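Local coordinates for succinate-semialdehyde dehydrogenase (NAD(P)(+)) (Marinobacter aquaeolei, PDB 3RH9), which is a member of the aldehyde dehydrogenase family that probably oxidises succinate semialdehyde to succinate with NAD(P)+ as electron acceptor, at residues 147-157 against 175-186; 338-346 against 383-393. One frame throughout, in Å; residues are numbered along the deposited sequence.

Contact 1. Residues 147-157 against 175-186; sequences PVGVTGLIVPW and GCPSVIKPASET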
loop_
_atom_site.group_PDB
_atom_site.type_symbol
_atom_site.label_atom_id
_atom_site.label_comp_id
_atom_site.label_asym_id
_atom_site.label_seq_id
_atom_site.Cartn_x
_atom_site.Cartn_y
_atom_site.Cartn_z
ATOM N N PRO A 147 -11.952 -2.227 -10.363
ATOM C CA PRO A 147 -11.208 -0.983 -10.567
ATOM C C PRO A 147 -11.223 -0.144 -9.299
ATOM O O PRO A 147 -12.302 0.006 -8.740
ATOM C CB PRO A 147 -12.026 -0.271 -11.647
ATOM C CG PRO A 147 -12.736 -1.356 -12.367
ATOM C CD PRO A 147 -12.989 -2.447 -11.378
ATOM N N VAL A 148 -10.098 0.418 -8.854
ATOM C CA VAL A 148 -10.158 1.269 -7.659
ATOM C C VAL A 148 -11.064 2.457 -7.907
ATOM O O VAL A 148 -11.664 2.994 -6.990
ATOM C CB VAL A 148 -8.765 1.781 -7.121
ATOM C CG1 VAL A 148 -8.020 0.683 -6.385
ATOM C CG2 VAL A 148 -7.897 2.423 -8.235
ATOM N N GLY A 149 -11.168 2.868 -9.156
ATOM C CA GLY A 149 -11.968 4.024 -9.473
ATOM C C GLY A 149 -11.084 4.926 -10.273
ATOM O O GLY A 149 -10.071 4.474 -10.796
ATOM N N VAL A 150 -11.462 6.193 -10.371
ATOM C CA VAL A 150 -10.679 7.169 -11.124
ATOM C C VAL A 150 -9.342 7.485 -10.428
ATOM O O VAL A 150 -9.310 7.881 -9.253
ATOM C CB VAL A 150 -11.491 8.480 -11.377
ATOM C CG1 VAL A 150 -10.624 9.526 -12.027
ATOM C CG2 VAL A 150 -12.696 8.193 -12.236
ATOM N N THR A 151 -8.240 7.314 -11.148
ATOM C CA THR A 151 -6.941 7.571 -10.546
ATOM C C THR A 151 -6.272 8.819 -11.089
ATOM O O THR A 151 -6.514 9.222 -12.208
ATOM C CB THR A 151 -5.994 6.372 -10.724
ATOM O OG1 THR A 151 -5.829 6.088 -12.120
ATOM C CG2 THR A 151 -6.584 5.162 -10.051
ATOM N N GLY A 152 -5.423 9.425 -10.278
ATOM C CA GLY A 152 -4.589 10.510 -10.732
ATOM C C GLY A 152 -3.189 9.999 -10.953
ATOM O O GLY A 152 -2.552 9.503 -10.031
ATOM N N LEU A 153 -2.715 10.107 -12.186
ATOM C CA LEU A 153 -1.367 9.687 -12.534
ATOM C C LEU A 153 -0.419 10.899 -12.624
ATOM O O LEU A 153 -0.563 11.749 -13.536
ATOM C CB LEU A 153 -1.391 8.926 -13.862
ATOM C CG LEU A 153 -2.355 7.741 -13.943
ATOM C CD1 LEU A 153 -1.964 6.815 -15.062
ATOM C CD2 LEU A 153 -2.357 6.988 -12.651
ATOM N N ILE A 154 0.534 10.985 -11.690
ATOM C CA ILE A 154 1.442 12.129 -11.622
ATOM C C ILE A 154 2.890 11.721 -11.862
ATOM O O ILE A 154 3.439 10.877 -11.134
ATOM C CB ILE A 154 1.323 12.843 -10.268
ATOM C CG1 ILE A 154 -0.137 12.892 -9.838
ATOM C CG2 ILE A 154 1.907 14.237 -10.324
ATOM C CD1 ILE A 154 -0.345 13.660 -8.553
ATOM N N VAL A 155 3.507 12.320 -12.882
ATOM C CA VAL A 155 4.840 11.895 -13.316
ATOM C C VAL A 155 5.833 13.057 -13.359
ATOM O O VAL A 155 5.422 14.208 -13.470
ATOM C CB VAL A 155 4.791 11.169 -14.682
ATOM C CG1 VAL A 155 3.868 9.945 -14.603
ATOM C CG2 VAL A 155 4.349 12.124 -15.780
ATOM N N PRO A 156 7.147 12.757 -13.244
ATOM C CA PRO A 156 8.185 13.783 -13.221
ATOM C C PRO A 156 8.708 14.009 -14.621
ATOM O O PRO A 156 8.201 13.427 -15.574
ATOM C CB PRO A 156 9.298 13.131 -12.387
ATOM C CG PRO A 156 8.908 11.726 -12.173
ATOM C CD PRO A 156 7.747 11.428 -13.064
ATOM N N TRP A 157 9.739 14.827 -14.746
ATOM C CA TRP A 157 10.337 15.048 -16.044
ATOM C C TRP A 157 11.400 14.007 -16.397
ATOM O O TRP A 157 11.809 13.958 -17.552
ATOM C CB TRP A 157 10.913 16.464 -16.143
ATOM C CG TRP A 157 11.782 16.827 -14.979
ATOM C CD1 TRP A 157 11.449 17.617 -13.925
ATOM C CD2 TRP A 157 13.117 16.382 -14.743
ATOM N NE1 TRP A 157 12.494 17.698 -13.044
ATOM C CE2 TRP A 157 13.533 16.948 -13.523
ATOM C CE3 TRP A 157 14.007 15.568 -15.452
ATOM C CZ2 TRP A 157 14.802 16.733 -12.995
ATOM C CZ3 TRP A 157 15.258 15.346 -14.927
ATOM C CH2 TRP A 157 15.649 15.929 -13.708
ATOM N N GLY A 175 -9.167 -1.229 -15.816
ATOM C CA GLY A 175 -10.411 -0.557 -16.130
ATOM C C GLY A 175 -10.533 0.765 -15.392
ATOM O O GLY A 175 -11.636 1.249 -15.165
ATOM N N CYS A 176 -9.397 1.348 -15.011
ATOM C CA CYS A 176 -9.391 2.603 -14.255
ATOM C C CYS A 176 -9.251 3.809 -15.149
ATOM O O CYS A 176 -8.211 3.997 -15.757
ATOM C CB CYS A 176 -8.255 2.617 -13.223
ATOM S SG CYS A 176 -8.668 1.697 -11.738
ATOM N N PRO A 177 -10.306 4.629 -15.236
ATOM C CA PRO A 177 -10.156 5.915 -15.926
ATOM C C PRO A 177 -9.138 6.758 -15.164
ATOM O O PRO A 177 -9.052 6.683 -13.940
ATOM C CB PRO A 177 -11.560 6.537 -15.832
ATOM C CG PRO A 177 -12.489 5.392 -15.514
ATOM C CD PRO A 177 -11.664 4.437 -14.700
ATOM N N SER A 178 -8.352 7.546 -15.872
ATOM C CA SER A 178 -7.292 8.274 -15.209
ATOM C C SER A 178 -7.245 9.750 -15.598
ATOM O O SER A 178 -7.671 10.147 -16.679
ATOM C CB SER A 178 -5.949 7.591 -15.471
ATOM O OG SER A 178 -5.780 7.296 -16.847
ATOM N N VAL A 179 -6.735 10.555 -14.680
ATOM C CA VAL A 179 -6.488 11.957 -14.923
ATOM C C VAL A 179 -4.980 12.113 -14.856
ATOM O O VAL A 179 -4.364 11.703 -13.872
ATOM C CB VAL A 179 -7.148 12.795 -13.845
ATOM C CG1 VAL A 179 -6.725 14.239 -13.964
ATOM C CG2 VAL A 179 -8.643 12.658 -13.926
ATOM N N ILE A 180 -4.373 12.667 -15.904
ATOM C CA ILE A 180 -2.912 12.628 -16.031
ATOM C C ILE A 180 -2.202 13.977 -15.939
ATOM O O ILE A 180 -2.556 14.909 -16.659
ATOM C CB ILE A 180 -2.483 11.931 -17.322
ATOM C CG1 ILE A 180 -2.905 10.458 -17.270
ATOM C CG2 ILE A 180 -0.963 12.089 -17.522
ATOM C CD1 ILE A 180 -2.441 9.606 -18.432
ATOM N N LYS A 181 -1.185 14.055 -15.070
ATOM C CA LYS A 181 -0.465 15.297 -14.837
ATOM C C LYS A 181 1.055 15.178 -14.998
ATOM O O LYS A 181 1.734 14.656 -14.117
ATOM C CB LYS A 181 -0.787 15.828 -13.439
ATOM C CG LYS A 181 -0.485 17.309 -13.239
ATOM C CD LYS A 181 0.993 17.589 -13.313
ATOM C CE LYS A 181 1.350 18.887 -12.613
ATOM N NZ LYS A 181 0.181 19.803 -12.679
ATOM N N PRO A 182 1.602 15.702 -16.110
ATOM C CA PRO A 182 3.050 15.650 -16.331
ATOM C C PRO A 182 3.757 16.836 -15.699
ATOM O O PRO A 182 3.112 17.804 -15.290
ATOM C CB PRO A 182 3.153 15.743 -17.848
ATOM C CG PRO A 182 2.059 16.702 -18.195
ATOM C CD PRO A 182 0.920 16.420 -17.206
ATOM N N ALA A 183 5.080 16.750 -15.610
ATOM C CA ALA A 183 5.890 17.849 -15.107
ATOM C C ALA A 183 5.814 19.028 -16.089
ATOM O O ALA A 183 5.774 18.824 -17.299
ATOM C CB ALA A 183 7.321 17.380 -14.928
ATOM N N SER A 184 5.787 20.257 -15.582
ATOM C CA SER A 184 5.731 21.412 -16.477
ATOM C C SER A 184 7.013 21.592 -17.299
ATOM O O SER A 184 7.030 22.362 -18.253
ATOM C CB SER A 184 5.425 22.692 -15.712
ATOM O OG SER A 184 4.168 22.605 -15.085
ATOM N N GLU A 185 8.080 20.891 -16.921
ATOM C CA GLU A 185 9.325 20.894 -17.685
ATOM C C GLU A 185 9.212 20.028 -18.936
ATOM O O GLU A 185 9.956 20.216 -19.902
ATOM C CB GLU A 185 10.496 20.383 -16.834
ATOM C CG GLU A 185 10.906 21.295 -15.671
ATOM C CD GLU A 185 10.078 21.073 -14.389
ATOM O OE1 GLU A 185 9.215 20.154 -14.363
ATOM O OE2 GLU A 185 10.310 21.821 -13.403
ATOM N N THR A 186 8.293 19.063 -18.908
ATOM C CA THR A 186 8.146 18.127 -20.023
ATOM C C THR A 186 6.702 17.746 -20.339
ATOM O O THR A 186 6.348 16.572 -20.302
ATOM C CB THR A 186 8.966 16.845 -19.781
ATOM O OG1 THR A 186 8.752 16.397 -18.436
ATOM C CG2 THR A 186 10.458 17.110 -20.009
#
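A chi1 of 49° sets CG of W157 between its backbone N and carbonyl carbon, and the indole then lies beside the type I turn A183-T186, with CD1 3.4 Å from OE1 of E185. The E185 chain bends at chi2, which brings its carboxylate to the indole obliquely, the two planes 64° apart. CB of A183 lies near the indole plane at the ring edge and packs 3.9 Å from W157 CB. At the far end of the contact C176 packs against P147 and V148: SG, anti to the carbonyl carbon and beside the backbone N, lies 3.7 Å from CG2 of V148 and also touches CB of P147.

Between these ends the evidence is mainly in the backbone. Strands 151-154 and 178-181 run parallel, their axes 4.6 Å apart at closest approach and 21° from alignment. Five backbone hydrogen bonds join the two segments. T151 N donates to P177 O, V179 N to T151 O, L153 N to V179 O and K181 N to L153 O; V155 N to K181 O is the longest at 3.2 Å.

Side chains then divide between the two faces. T151, L153, S178 and I180 share one, where L153 CB meets I180 CG1 at 4.0 Å and helix 162-174 packs through K167 and L168. V179 points to the other face and is covered by A54 and V55 of helix 48-61. Further backbone bonds from G152 and I154 to strand 229-233 place strand 151-154 inside the sheet.

Strand 151-154, helix 162-174 and strand 178-181 thus form a beta-alpha-beta crossover, the building unit of the Rossmann-like dinucleotide-binding domain of aldehyde dehydrogenases.

Contact 2. Residues 338-346 against 383-393; sequences FDKVKRHLQ and CCYQEETFGPL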
loop_
_atom_site.group_PDB
_atom_site.type_symbol
_atom_site.label_atom_id
_atom_site.label_comp_id
_atom_site.label_asym_id
_atom_site.label_seq_id
_atom_site.Cartn_x
_atom_site.Cartn_y
_atom_site.Cartn_z
ATOM N N PHE A 338 21.643 21.680 -12.319
ATOM C CA PHE A 338 23.029 21.990 -12.619
ATOM C C PHE A 338 23.787 22.475 -11.372
ATOM O O PHE A 338 24.862 21.984 -11.058
ATOM C CB PHE A 338 23.098 23.031 -13.741
ATOM C CG PHE A 338 24.481 23.293 -14.223
ATOM C CD1 PHE A 338 25.162 24.428 -13.831
ATOM C CD2 PHE A 338 25.123 22.390 -15.051
ATOM C CE1 PHE A 338 26.460 24.664 -14.269
ATOM C CE2 PHE A 338 26.413 22.621 -15.486
ATOM C CZ PHE A 338 27.079 23.759 -15.092
ATOM N N ASP A 339 23.228 23.434 -10.649
ATOM C CA ASP A 339 23.921 23.956 -9.482
ATOM C C ASP A 339 24.183 22.864 -8.443
ATOM O O ASP A 339 25.223 22.859 -7.796
ATOM C CB ASP A 339 23.167 25.148 -8.881
ATOM C CG ASP A 339 23.226 26.374 -9.777
ATOM O OD1 ASP A 339 23.979 26.340 -10.765
ATOM O OD2 ASP A 339 22.519 27.369 -9.514
ATOM N N LYS A 340 23.245 21.938 -8.288
ATOM C CA LYS A 340 23.424 20.842 -7.347
ATOM C C LYS A 340 24.580 19.933 -7.765
ATOM O O LYS A 340 25.450 19.601 -6.950
ATOM C CB LYS A 340 22.135 20.034 -7.200
ATOM C CG LYS A 340 22.203 18.954 -6.119
ATOM C CD LYS A 340 20.859 18.300 -5.862
ATOM C CE LYS A 340 20.914 17.491 -4.579
ATOM N NZ LYS A 340 19.558 17.094 -4.118
ATOM N N VAL A 341 24.601 19.527 -9.030
ATOM C CA VAL A 341 25.706 18.700 -9.487
ATOM C C VAL A 341 27.012 19.451 -9.248
ATOM O O VAL A 341 28.005 18.860 -8.809
ATOM C CB VAL A 341 25.585 18.251 -10.956
ATOM C CG1 VAL A 341 26.689 17.271 -11.283
ATOM C CG2 VAL A 341 24.253 17.601 -11.195
ATOM N N LYS A 342 27.002 20.758 -9.497
ATOM C CA LYS A 342 28.196 21.560 -9.291
ATOM C C LYS A 342 28.618 21.528 -7.832
ATOM O O LYS A 342 29.770 21.239 -7.518
ATOM C CB LYS A 342 27.984 23.002 -9.739
ATOM C CG LYS A 342 29.288 23.789 -9.810
ATOM C CD LYS A 342 29.206 24.943 -10.785
ATOM C CE LYS A 342 28.497 26.136 -10.186
ATOM N NZ LYS A 342 28.925 27.377 -10.900
ATOM N N ARG A 343 27.662 21.802 -6.952
ATOM C CA ARG A 343 27.903 21.887 -5.521
ATOM C C ARG A 343 28.439 20.587 -4.894
ATOM O O ARG A 343 29.263 20.632 -3.978
ATOM C CB ARG A 343 26.634 22.362 -4.808
ATOM C CG ARG A 343 26.727 22.249 -3.324
ATOM C CD ARG A 343 25.521 22.796 -2.619
ATOM N NE ARG A 343 24.303 22.012 -2.811
ATOM C CZ ARG A 343 24.051 20.837 -2.235
ATOM N NH1 ARG A 343 24.951 20.258 -1.454
ATOM N NH2 ARG A 343 22.893 20.225 -2.460
ATOM N N HIS A 344 27.968 19.441 -5.391
ATOM C CA HIS A 344 28.471 18.131 -4.969
ATOM C C HIS A 344 29.857 17.907 -5.495
ATOM O O HIS A 344 30.647 17.198 -4.880
ATOM C CB HIS A 344 27.593 16.993 -5.486
ATOM C CG HIS A 344 26.306 16.840 -4.744
ATOM N ND1 HIS A 344 25.556 15.686 -4.789
ATOM C CD2 HIS A 344 25.639 17.693 -3.932
ATOM C CE1 HIS A 344 24.477 15.839 -4.043
ATOM N NE2 HIS A 344 24.503 17.046 -3.512
ATOM N N LEU A 345 30.159 18.467 -6.653
ATOM C CA LEU A 345 31.524 18.347 -7.140
ATOM C C LEU A 345 32.466 19.182 -6.250
ATOM O O LEU A 345 33.432 18.681 -5.694
ATOM C CB LEU A 345 31.612 18.763 -8.598
ATOM C CG LEU A 345 32.958 18.436 -9.237
ATOM C CD1 LEU A 345 33.287 16.968 -9.071
ATOM C CD2 LEU A 345 32.951 18.841 -10.695
ATOM N N GLN A 346 32.145 20.454 -6.088
ATOM C CA GLN A 346 32.898 21.310 -5.204
ATOM C C GLN A 346 33.097 20.690 -3.817
ATOM O O GLN A 346 34.200 20.719 -3.254
ATOM C CB GLN A 346 32.200 22.661 -5.073
ATOM C CG GLN A 346 33.122 23.736 -4.556
ATOM C CD GLN A 346 34.309 23.956 -5.479
ATOM O OE1 GLN A 346 34.159 24.429 -6.619
ATOM N NE2 GLN A 346 35.494 23.605 -4.998
ATOM N N CYS A 383 28.499 15.461 0.621
ATOM C CA CYS A 383 27.146 15.700 0.147
ATOM C C CYS A 383 26.656 14.680 -0.857
ATOM O O CYS A 383 25.527 14.187 -0.748
ATOM C CB CYS A 383 27.071 17.072 -0.493
ATOM S SG CYS A 383 27.274 18.311 0.720
ATOM N N CYS A 384 27.491 14.396 -1.851
ATOM C CA CYS A 384 27.086 13.542 -2.952
ATOM C C CYS A 384 26.869 12.127 -2.439
ATOM O O CYS A 384 26.237 11.309 -3.096
ATOM C CB CYS A 384 28.121 13.580 -4.079
ATOM S SG CYS A 384 29.743 12.880 -3.661
ATOM N N TYR A 385 27.389 11.854 -1.248
ATOM C CA TYR A 385 27.213 10.564 -0.606
ATOM C C TYR A 385 25.921 10.591 0.181
ATOM O O TYR A 385 25.252 9.582 0.313
ATOM C CB TYR A 385 28.377 10.299 0.338
ATOM C CG TYR A 385 28.382 8.936 0.998
ATOM C CD1 TYR A 385 27.564 8.662 2.086
ATOM C CD2 TYR A 385 29.233 7.931 0.548
ATOM C CE1 TYR A 385 27.581 7.420 2.699
ATOM C CE2 TYR A 385 29.264 6.686 1.152
ATOM C CZ TYR A 385 28.439 6.429 2.233
ATOM O OH TYR A 385 28.467 5.177 2.843
ATOM N N GLN A 386 25.580 11.752 0.718
ATOM C CA GLN A 386 24.404 11.878 1.553
ATOM C C GLN A 386 23.138 12.155 0.727
ATOM O O GLN A 386 22.035 11.754 1.098
ATOM C CB GLN A 386 24.617 12.981 2.577
ATOM C CG GLN A 386 25.699 12.689 3.573
ATOM C CD GLN A 386 26.272 13.956 4.186
ATOM O OE1 GLN A 386 27.127 13.901 5.076
ATOM N NE2 GLN A 386 25.812 15.112 3.702
ATOM N N GLU A 387 23.315 12.838 -0.398
ATOM C CA GLU A 387 22.206 13.253 -1.238
ATOM C C GLU A 387 22.302 12.544 -2.574
ATOM O O GLU A 387 23.365 12.098 -2.965
ATOM C CB GLU A 387 22.280 14.756 -1.493
ATOM C CG GLU A 387 22.691 15.583 -0.291
ATOM C CD GLU A 387 22.776 17.075 -0.608
ATOM O OE1 GLU A 387 22.205 17.504 -1.633
ATOM O OE2 GLU A 387 23.413 17.819 0.168
ATOM N N GLU A 388 21.192 12.451 -3.294
ATOM C CA GLU A 388 21.285 11.961 -4.657
ATOM C C GLU A 388 21.607 13.124 -5.581
ATOM O O GLU A 388 21.060 14.220 -5.446
ATOM C CB GLU A 388 20.059 11.131 -5.077
ATOM C CG GLU A 388 18.862 11.869 -5.576
ATOM C CD GLU A 388 17.783 10.900 -6.088
ATOM O OE1 GLU A 388 18.132 9.837 -6.667
ATOM O OE2 GLU A 388 16.583 11.204 -5.910
ATOM N N THR A 389 22.532 12.867 -6.498
ATOM C CA THR A 389 23.232 13.911 -7.240
ATOM C C THR A 389 22.475 14.345 -8.483
ATOM O O THR A 389 22.532 15.506 -8.874
ATOM C CB THR A 389 24.657 13.440 -7.628
ATOM O OG1 THR A 389 25.488 13.362 -6.453
ATOM C CG2 THR A 389 25.282 14.373 -8.629
ATOM N N PHE A 390 21.752 13.408 -9.086
ATOM C CA PHE A 390 21.015 13.670 -10.318
ATOM C C PHE A 390 21.828 14.425 -11.365
ATOM O O PHE A 390 21.397 15.444 -11.880
ATOM C CB PHE A 390 19.719 14.410 -10.017
ATOM C CG PHE A 390 18.512 13.540 -10.098
ATOM C CD1 PHE A 390 18.516 12.287 -9.520
ATOM C CD2 PHE A 390 17.382 13.962 -10.767
ATOM C CE1 PHE A 390 17.418 11.464 -9.605
ATOM C CE2 PHE A 390 16.268 13.145 -10.850
ATOM C CZ PHE A 390 16.287 11.890 -10.262
ATOM N N GLY A 391 23.006 13.906 -11.673
ATOM C CA GLY A 391 23.878 14.507 -12.658
ATOM C C GLY A 391 24.978 13.533 -13.033
ATOM O O GLY A 391 25.100 12.465 -12.433
ATOM N N PRO A 392 25.780 13.887 -14.043
ATOM C CA PRO A 392 26.788 12.991 -14.605
ATOM C C PRO A 392 28.031 12.915 -13.743
ATOM O O PRO A 392 29.127 12.994 -14.275
ATOM C CB PRO A 392 27.144 13.678 -15.916
ATOM C CG PRO A 392 26.908 15.098 -15.620
ATOM C CD PRO A 392 25.622 15.083 -14.877
ATOM N N LEU A 393 27.858 12.735 -12.442
ATOM C CA LEU A 393 28.975 12.666 -11.516
ATOM C C LEU A 393 29.142 11.246 -11.004
ATOM O O LEU A 393 28.154 10.586 -10.676
ATOM C CB LEU A 393 28.706 13.597 -10.346
ATOM C CG LEU A 393 29.730 13.633 -9.221
ATOM C CD1 LEU A 393 31.142 13.854 -9.782
ATOM C CD2 LEU A 393 29.336 14.728 -8.235
HETATM O O HOH W 1 30.022 15.884 -2.206
#
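H344 reaches from helix 335-350 into the segment 383-393 and is held there at both ring nitrogens. Its chi1 of -76° carries the ring toward 383-393, and chi2 of -162° turns ND1 to OG1 of T389 at 2.9 Å, a hydrogen bond in which either could donate. On the other side of the ring NE2 donates to OE1 of E387 at 3.0 Å; the oxygen lies in the imidazole plane but is approached from above the carboxylate, the two planes being 87° apart. One face of the imidazole is covered by C383, whose CB makes a CH-pi contact 4.1 Å from the ring centroid. One turn earlier V341 sets CG2 3.4 Å from CA of G391, where a side chain would collide with the valine, and L345 CD1 meets L393 CD1 at 3.8 Å. Here helix 335-350 packs on the link between helix 383-386 and strand 393-399, which carries the EETFGP sequence familiar in aldehyde dehydrogenases. Toward solvent the contact becomes sparser and ionic. The exposed R343 bends at chi3 and grips E387: NH2 donates to the syn lone pair of OE1 at 2.9 Å, while the NH1 to OE2 bond is weak at 3.3 Å. K340 extends to a long salt bridge, NZ to E387 OE1 at 3.7 Å, with its CE near E388 O. Replacing E387 with an alanine would probably leave H344 NE2 without its acceptor and R343 without its ionic mate, freeing the guanidinium to turn. Elsewhere a water joins the two backbones, donating to H344 O and accepting from C384 N.

Contact 1 closes before contact 2 opens along the chain, and their centres lie about 29 Å apart on opposite sides of the chain's centre. They belong to different sheets: 147-157 and 175-186 supply two neighbouring inner strands of the one containing strand 229-233, whereas 383-393 leads into strand 393-399 of the other, with helix 335-350 packed beside it. The two nevertheless meet, W157 CH2 lying 3.9 Å from F390 CD2. Side chains of P156 and F390 come within about 7 and 9 Å of E256, the predicted active-site residue, consistent with both contacts bordering the cleft between the cofactor-binding and catalytic domains.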